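Tat pathway signal sequence domain protein (Parabacteroides merdae, PDB 4Q9A) probably hydrolyses ester bonds of acylated substrates, as a putative GDSL-like lipase of the acylhydrolase family. Local coordinates at the interface of chains A and B. Numbering follows the deposited sequence. Chains: chain A/B, Tat pathway signal sequence domain protein.

Contact 1: the interface of chains A and B. Residues chain A 44, 49, 53-54, 57, 212, 215-216; chain B 43-44, 47, 53-54, 57, 60.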
loop_
_atom_site.group_PDB
_atom_site.type_symbol
_atom_site.label_atom_id
_atom_site.label_comp_id
_atom_site.label_asym_id
_atom_site.label_seq_id
_atom_site.Cartn_x
_atom_site.Cartn_y
_atom_site.Cartn_z
HETATM N N MSE A 44 -6.059 0.936 9.201
HETATM C CA MSE A 44 -6.701 0.312 8.040
HETATM C C MSE A 44 -8.174 0.735 7.963
HETATM O O MSE A 44 -8.669 1.100 6.899
HETATM C CB MSE A 44 -6.594 -1.210 8.155
HETATM C CG MSE A 44 -5.288 -1.760 7.604
HETATM SE SE MSE A 44 -5.225 -1.628 5.660
HETATM C CE MSE A 44 -6.578 -3.043 5.227
ATOM N N SER A 49 -9.398 0.713 1.588
ATOM C CA SER A 49 -8.517 -0.030 0.682
ATOM C C SER A 49 -8.127 0.711 -0.603
ATOM O O SER A 49 -7.504 0.090 -1.484
ATOM C CB SER A 49 -9.175 -1.356 0.306
ATOM O OG SER A 49 -9.734 -1.999 1.441
ATOM N N LEU A 53 -5.104 4.722 1.174
ATOM C CA LEU A 53 -4.300 3.809 1.975
ATOM C C LEU A 53 -2.825 3.832 1.495
ATOM O O LEU A 53 -1.921 4.057 2.298
ATOM C CB LEU A 53 -4.904 2.384 1.906
ATOM C CG LEU A 53 -4.012 1.187 2.253
ATOM C CD1 LEU A 53 -3.587 1.215 3.716
ATOM C CD2 LEU A 53 -4.717 -0.116 1.936
ATOM N N PHE A 54 -2.611 3.667 0.179
ATOM C CA PHE A 54 -1.300 3.586 -0.451
ATOM C C PHE A 54 -0.528 4.902 -0.413
ATOM O O PHE A 54 0.699 4.864 -0.345
ATOM C CB PHE A 54 -1.442 3.044 -1.868
ATOM C CG PHE A 54 -1.976 1.632 -1.809
ATOM C CD1 PHE A 54 -1.165 0.580 -1.380
ATOM C CD2 PHE A 54 -3.313 1.365 -2.089
ATOM C CE1 PHE A 54 -1.676 -0.720 -1.255
ATOM C CE2 PHE A 54 -3.822 0.066 -1.983
ATOM C CZ PHE A 54 -2.997 -0.971 -1.569
ATOM N N THR A 57 0.391 5.434 3.659
ATOM C CA THR A 57 1.502 4.588 4.090
ATOM C C THR A 57 2.856 5.156 3.592
ATOM O O THR A 57 3.841 5.114 4.343
ATOM C CB THR A 57 1.265 3.159 3.670
ATOM O OG1 THR A 57 0.968 3.121 2.273
ATOM C CG2 THR A 57 0.146 2.506 4.475
ATOM N N LEU A 212 -6.138 -2.517 -7.464
ATOM C CA LEU A 212 -4.824 -2.437 -6.805
ATOM C C LEU A 212 -3.693 -1.792 -7.664
ATOM O O LEU A 212 -3.030 -0.889 -7.126
ATOM C CB LEU A 212 -4.377 -3.793 -6.258
ATOM C CG LEU A 212 -5.258 -4.371 -5.150
ATOM C CD1 LEU A 212 -4.862 -5.793 -4.825
ATOM C CD2 LEU A 212 -5.277 -3.469 -3.921
ATOM N N ARG A 215 -4.518 2.049 -7.883
ATOM C CA ARG A 215 -4.436 2.673 -6.561
ATOM C C ARG A 215 -3.001 3.086 -6.271
ATOM O O ARG A 215 -2.756 4.254 -5.955
ATOM C CB ARG A 215 -4.949 1.696 -5.487
ATOM C CG ARG A 215 -6.455 1.579 -5.484
ATOM C CD ARG A 215 -6.911 0.362 -4.748
ATOM N NE ARG A 215 -8.250 -0.006 -5.188
ATOM C CZ ARG A 215 -9.029 -0.885 -4.575
ATOM N NH1 ARG A 215 -8.613 -1.495 -3.471
ATOM N NH2 ARG A 215 -10.235 -1.160 -5.056
ATOM N N GLN A 216 -2.049 2.135 -6.437
ATOM C CA GLN A 216 -0.620 2.357 -6.249
ATOM C C GLN A 216 -0.142 3.469 -7.188
ATOM O O GLN A 216 0.549 4.372 -6.722
ATOM C CB GLN A 216 0.174 1.049 -6.470
ATOM C CG GLN A 216 1.647 1.111 -6.041
ATOM C CD GLN A 216 1.862 1.393 -4.560
ATOM O OE1 GLN A 216 1.899 0.474 -3.713
ATOM N NE2 GLN A 216 2.074 2.672 -4.225
ATOM N N THR B 43 -5.498 -9.851 -5.415
ATOM C CA THR B 43 -6.642 -9.218 -4.725
ATOM C C THR B 43 -6.278 -8.875 -3.267
ATOM O O THR B 43 -5.320 -9.429 -2.724
ATOM C CB THR B 43 -7.936 -10.084 -4.746
ATOM O OG1 THR B 43 -7.861 -11.178 -3.820
ATOM C CG2 THR B 43 -8.360 -10.536 -6.140
HETATM N N MSE B 44 -7.089 -8.014 -2.619
HETATM C CA MSE B 44 -6.958 -7.663 -1.196
HETATM C C MSE B 44 -7.068 -8.921 -0.337
HETATM O O MSE B 44 -6.265 -9.131 0.572
HETATM C CB MSE B 44 -8.055 -6.667 -0.789
HETATM C CG MSE B 44 -7.740 -5.214 -1.123
HETATM SE SE MSE B 44 -6.422 -4.490 0.090
HETATM C CE MSE B 44 -7.456 -4.523 1.805
ATOM N N PHE B 47 -3.804 -11.096 -0.626
ATOM C CA PHE B 47 -2.657 -10.475 0.028
ATOM C C PHE B 47 -2.792 -10.235 1.524
ATOM O O PHE B 47 -1.802 -10.376 2.257
ATOM C CB PHE B 47 -2.368 -9.124 -0.642
ATOM C CG PHE B 47 -2.052 -9.182 -2.122
ATOM C CD1 PHE B 47 -1.306 -10.231 -2.655
ATOM C CD2 PHE B 47 -2.425 -8.149 -2.969
ATOM C CE1 PHE B 47 -1.030 -10.293 -4.021
ATOM C CE2 PHE B 47 -2.122 -8.199 -4.331
ATOM C CZ PHE B 47 -1.418 -9.264 -4.845
ATOM N N LEU B 53 1.022 -7.029 0.844
ATOM C CA LEU B 53 0.107 -6.176 0.093
ATOM C C LEU B 53 0.876 -4.996 -0.564
ATOM O O LEU B 53 0.772 -4.789 -1.779
ATOM C CB LEU B 53 -1.017 -5.670 1.029
ATOM C CG LEU B 53 -1.821 -4.428 0.631
ATOM C CD1 LEU B 53 -2.633 -4.658 -0.638
ATOM C CD2 LEU B 53 -2.719 -3.999 1.760
ATOM N N PHE B 54 1.683 -4.287 0.233
ATOM C CA PHE B 54 2.424 -3.102 -0.176
ATOM C C PHE B 54 3.550 -3.413 -1.171
ATOM O O PHE B 54 3.855 -2.573 -2.015
ATOM C CB PHE B 54 2.933 -2.356 1.067
ATOM C CG PHE B 54 1.748 -1.869 1.873
ATOM C CD1 PHE B 54 0.968 -0.801 1.423
ATOM C CD2 PHE B 54 1.348 -2.537 3.025
ATOM C CE1 PHE B 54 -0.162 -0.388 2.131
ATOM C CE2 PHE B 54 0.218 -2.123 3.736
ATOM C CZ PHE B 54 -0.526 -1.046 3.291
ATOM N N THR B 57 1.554 -4.557 -4.692
ATOM C CA THR B 57 1.023 -3.407 -5.410
ATOM C C THR B 57 2.142 -2.668 -6.151
ATOM O O THR B 57 1.923 -2.224 -7.287
ATOM C CB THR B 57 0.224 -2.505 -4.473
ATOM O OG1 THR B 57 1.007 -2.216 -3.312
ATOM C CG2 THR B 57 -1.102 -3.133 -4.055
ATOM N N LEU B 60 2.794 -5.009 -9.054
ATOM C CA LEU B 60 1.645 -4.899 -9.958
ATOM C C LEU B 60 1.647 -3.571 -10.747
ATOM O O LEU B 60 1.233 -3.556 -11.909
ATOM C CB LEU B 60 0.318 -5.026 -9.183
ATOM C CG LEU B 60 -0.032 -6.381 -8.585
ATOM C CD1 LEU B 60 -1.284 -6.288 -7.760
ATOM C CD2 LEU B 60 -0.219 -7.421 -9.660
#
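Helix 51-62 of each chain packs against its own copy across a two-fold axis, with helix 212-226 of chain A flanking the pair. At the centre the rings of A:Phe54 and B:Phe54 meet edge-to-face, centroids 5.6 Å apart and planes turned by 61°. In both, CG anti to the carbonyl carbon (chi1 -64°) and the same ring turn at chi2, related by the two-fold, bring the CD1-CE1 sides together. Each ring is held from two directions: A:Leu53 CD2 lies over one face of A:Phe54 near the rim, as B:Leu53 CD2 does over B:Phe54, while the opposite chain's leucine meets the edge in plane, A:Leu53 CD1 standing 3.8 Å from B:Phe54 CZ.

The hydroxyl of B:Thr57 takes the crowded position between backbone N and carbonyl carbon (chi1 51°). From there B:Thr57 OG1 lies 2.9 Å from the amide oxygen OE1 of A:Gln216, on a lone pair, and 3.0 Å from B:Leu53 O, so its one hydrogen must be shared or alternate between them. B:Thr57 CG2, and OG1 beside it, both touch the CE1 edge of A:Phe54.

At the flank, A:Leu212 sends CD1 tip to tip towards B:Phe47 CE2, 3.7 Å away. The selenomethionine B:Met44, bent at chi2 and chi3, brings CE to 3.4 Å from A:Ser49 OG. This largely apolar patch forms the helical core of a two-fold contact, consistent with a dimer, though the structure alone does not prove one in solution.

Contact 2: the interface of chains A and B. Residues chain A 197-198, 202-203, 213, 217; chain B 60-61, 64-65, 68.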
loop_
_atom_site.group_PDB
_atom_site.type_symbol
_atom_site.label_atom_id
_atom_site.label_comp_id
_atom_site.label_asym_id
_atom_site.label_seq_id
_atom_site.Cartn_x
_atom_site.Cartn_y
_atom_site.Cartn_z
ATOM N N LEU A 197 1.047 0.418 -21.225
ATOM C CA LEU A 197 1.861 -0.651 -20.624
ATOM C C LEU A 197 1.082 -1.933 -20.370
ATOM O O LEU A 197 1.671 -2.999 -20.409
ATOM C CB LEU A 197 2.442 -0.195 -19.273
ATOM C CG LEU A 197 3.357 1.016 -19.258
ATOM C CD1 LEU A 197 3.593 1.468 -17.835
ATOM C CD2 LEU A 197 4.665 0.732 -19.958
ATOM N N ALA A 198 -0.199 -1.816 -19.968
ATOM C CA ALA A 198 -1.127 -2.923 -19.660
ATOM C C ALA A 198 -2.588 -2.469 -19.916
ATOM O O ALA A 198 -2.874 -1.281 -19.748
ATOM C CB ALA A 198 -0.957 -3.387 -18.211
ATOM N N TYR A 202 -6.874 -3.883 -16.154
ATOM C CA TYR A 202 -5.837 -4.287 -15.215
ATOM C C TYR A 202 -5.768 -3.209 -14.122
ATOM O O TYR A 202 -5.661 -3.524 -12.934
ATOM C CB TYR A 202 -4.483 -4.458 -15.947
ATOM C CG TYR A 202 -3.309 -4.743 -15.038
ATOM C CD1 TYR A 202 -3.063 -6.029 -14.568
ATOM C CD2 TYR A 202 -2.428 -3.734 -14.665
ATOM C CE1 TYR A 202 -1.980 -6.302 -13.735
ATOM C CE2 TYR A 202 -1.330 -3.998 -13.848
ATOM C CZ TYR A 202 -1.120 -5.283 -13.371
ATOM O OH TYR A 202 -0.064 -5.572 -12.545
ATOM N N TRP A 203 -5.875 -1.939 -14.540
ATOM C CA TRP A 203 -5.789 -0.768 -13.680
ATOM C C TRP A 203 -7.092 -0.487 -12.971
ATOM O O TRP A 203 -7.072 -0.091 -11.808
ATOM C CB TRP A 203 -5.380 0.457 -14.512
ATOM C CG TRP A 203 -4.096 0.268 -15.259
ATOM C CD1 TRP A 203 -3.950 -0.092 -16.566
ATOM C CD2 TRP A 203 -2.776 0.328 -14.710
ATOM N NE1 TRP A 203 -2.614 -0.205 -16.879
ATOM C CE2 TRP A 203 -1.871 0.029 -15.753
ATOM C CE3 TRP A 203 -2.263 0.598 -13.424
ATOM C CZ2 TRP A 203 -0.482 0.015 -15.560
ATOM C CZ3 TRP A 203 -0.883 0.581 -13.237
ATOM C CH2 TRP A 203 -0.011 0.299 -14.298
ATOM N N PRO A 213 -3.483 -2.129 -8.974
ATOM C CA PRO A 213 -2.403 -1.461 -9.719
ATOM C C PRO A 213 -2.663 0.023 -9.948
ATOM O O PRO A 213 -1.710 0.805 -10.007
ATOM C CB PRO A 213 -2.371 -2.221 -11.045
ATOM C CG PRO A 213 -3.083 -3.511 -10.778
ATOM C CD PRO A 213 -4.138 -3.157 -9.812
ATOM N N LEU A 217 -0.560 3.433 -8.485
ATOM C CA LEU A 217 -0.231 4.452 -9.498
ATOM C C LEU A 217 -0.657 5.867 -9.058
ATOM O O LEU A 217 0.130 6.820 -9.177
ATOM C CB LEU A 217 -0.919 4.121 -10.828
ATOM C CG LEU A 217 -0.597 5.026 -12.005
ATOM C CD1 LEU A 217 0.736 4.659 -12.603
ATOM C CD2 LEU A 217 -1.659 4.927 -13.065
ATOM N N LEU B 60 2.794 -5.009 -9.054
ATOM C CA LEU B 60 1.645 -4.899 -9.958
ATOM C C LEU B 60 1.647 -3.571 -10.747
ATOM O O LEU B 60 1.233 -3.556 -11.909
ATOM C CB LEU B 60 0.318 -5.026 -9.183
ATOM C CG LEU B 60 -0.032 -6.381 -8.585
ATOM C CD1 LEU B 60 -1.284 -6.288 -7.760
ATOM C CD2 LEU B 60 -0.219 -7.421 -9.660
ATOM N N GLU B 61 2.083 -2.470 -10.123
ATOM C CA GLU B 61 2.117 -1.170 -10.806
ATOM C C GLU B 61 3.443 -1.019 -11.613
ATOM O O GLU B 61 3.419 -0.717 -12.815
ATOM C CB GLU B 61 1.922 -0.017 -9.788
ATOM C CG GLU B 61 1.962 1.380 -10.388
ATOM C CD GLU B 61 3.334 2.005 -10.572
ATOM O OE1 GLU B 61 4.279 1.655 -9.826
ATOM O OE2 GLU B 61 3.446 2.891 -11.445
ATOM N N ALA B 64 3.931 -3.840 -14.375
ATOM C CA ALA B 64 2.610 -4.027 -15.008
ATOM C C ALA B 64 2.672 -4.659 -16.404
ATOM O O ALA B 64 1.820 -5.481 -16.716
ATOM C CB ALA B 64 1.886 -2.696 -15.101
ATOM N N ALA B 65 3.680 -4.280 -17.228
ATOM C CA ALA B 65 3.918 -4.783 -18.589
ATOM C C ALA B 65 4.127 -6.306 -18.611
ATOM O O ALA B 65 3.918 -6.943 -19.645
ATOM C CB ALA B 65 5.127 -4.088 -19.190
ATOM N N PRO B 68 2.267 -9.733 -13.604
ATOM C CA PRO B 68 2.610 -10.838 -12.697
ATOM C C PRO B 68 1.414 -11.358 -11.908
ATOM O O PRO B 68 0.469 -10.599 -11.637
ATOM C CB PRO B 68 3.658 -10.219 -11.767
ATOM C CG PRO B 68 3.408 -8.769 -11.787
ATOM C CD PRO B 68 2.800 -8.440 -13.106
#
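An aromatic pair on the short helix 200-203 of chain A, A:Tyr202 and A:Trp203, receives the end of helix 51-62 and the following 3-10 turn 64-66 of chain B. The side chain of A:Tyr202 leaves CB with CG anti to the backbone N (chi1 174°), and chi2 turns the ring nearly perpendicular to the CA-CB-CG plane. Along one side of the ring, A:Tyr202 CD2 lies over the centre of the A:Trp203 ring, 3.9 Å above its plane. Further out, A:Tyr202 CE2 touches the methyl CB of B:Ala64 at 3.7 Å. A:Pro213 CG, from the start of helix 212-226, rests over one tyrosine face, offset towards the rim, and so limits the ring's position from within its own chain. At the tip, the phenol A:Tyr202 OH donates to the backbone carbonyl O of B:Leu60 at 2.5 Å. The C=O...O angle is 114°, and the donor lies in the carbonyl plane on a lone pair; the acceptor also sits at the edge of the tyrosine ring, in its plane. CB and CD2 of B:Leu60 pack beside the same phenol oxygen.

The indole has its own tether: A:Trp203 NE1 donates to A:Ala198 O at 3.1 Å, with 141° at the hydrogen. That oxygen is in the indole plane, although the donor stands well above the carbonyl plane. With NE1 so bonded, the benzo side, carrying CZ2 and CH2, lies against chain B, where A:Trp203 CZ2 meets B:Ala64 CB at 3.6 Å.

B:Glu61 extends with CG anti to the backbone N, then bends at chi2. Its CB and CG pass A:Pro213 O, and at the tip the carboxylate oxygen B:Glu61 OE2 ends 3.4 Å from the methyl A:Leu217 CD1.

The C-alpha centres of contact 1 and contact 2 lie about 13 Å apart, and the two patches share B:Leu60. Helix 51-62 of chain B runs through both, while helix 212-226 of chain A faces it in each, so the patches form one continuous surface. Contact 1 lies at the helix-helix core; contact 2 extends it to the end of the chain B helix and the turn beyond. Because the interface is two-fold symmetric, contact 2 recurs with the chains exchanged. The symmetric pair is compatible with a dimer, which the structure alone does not establish.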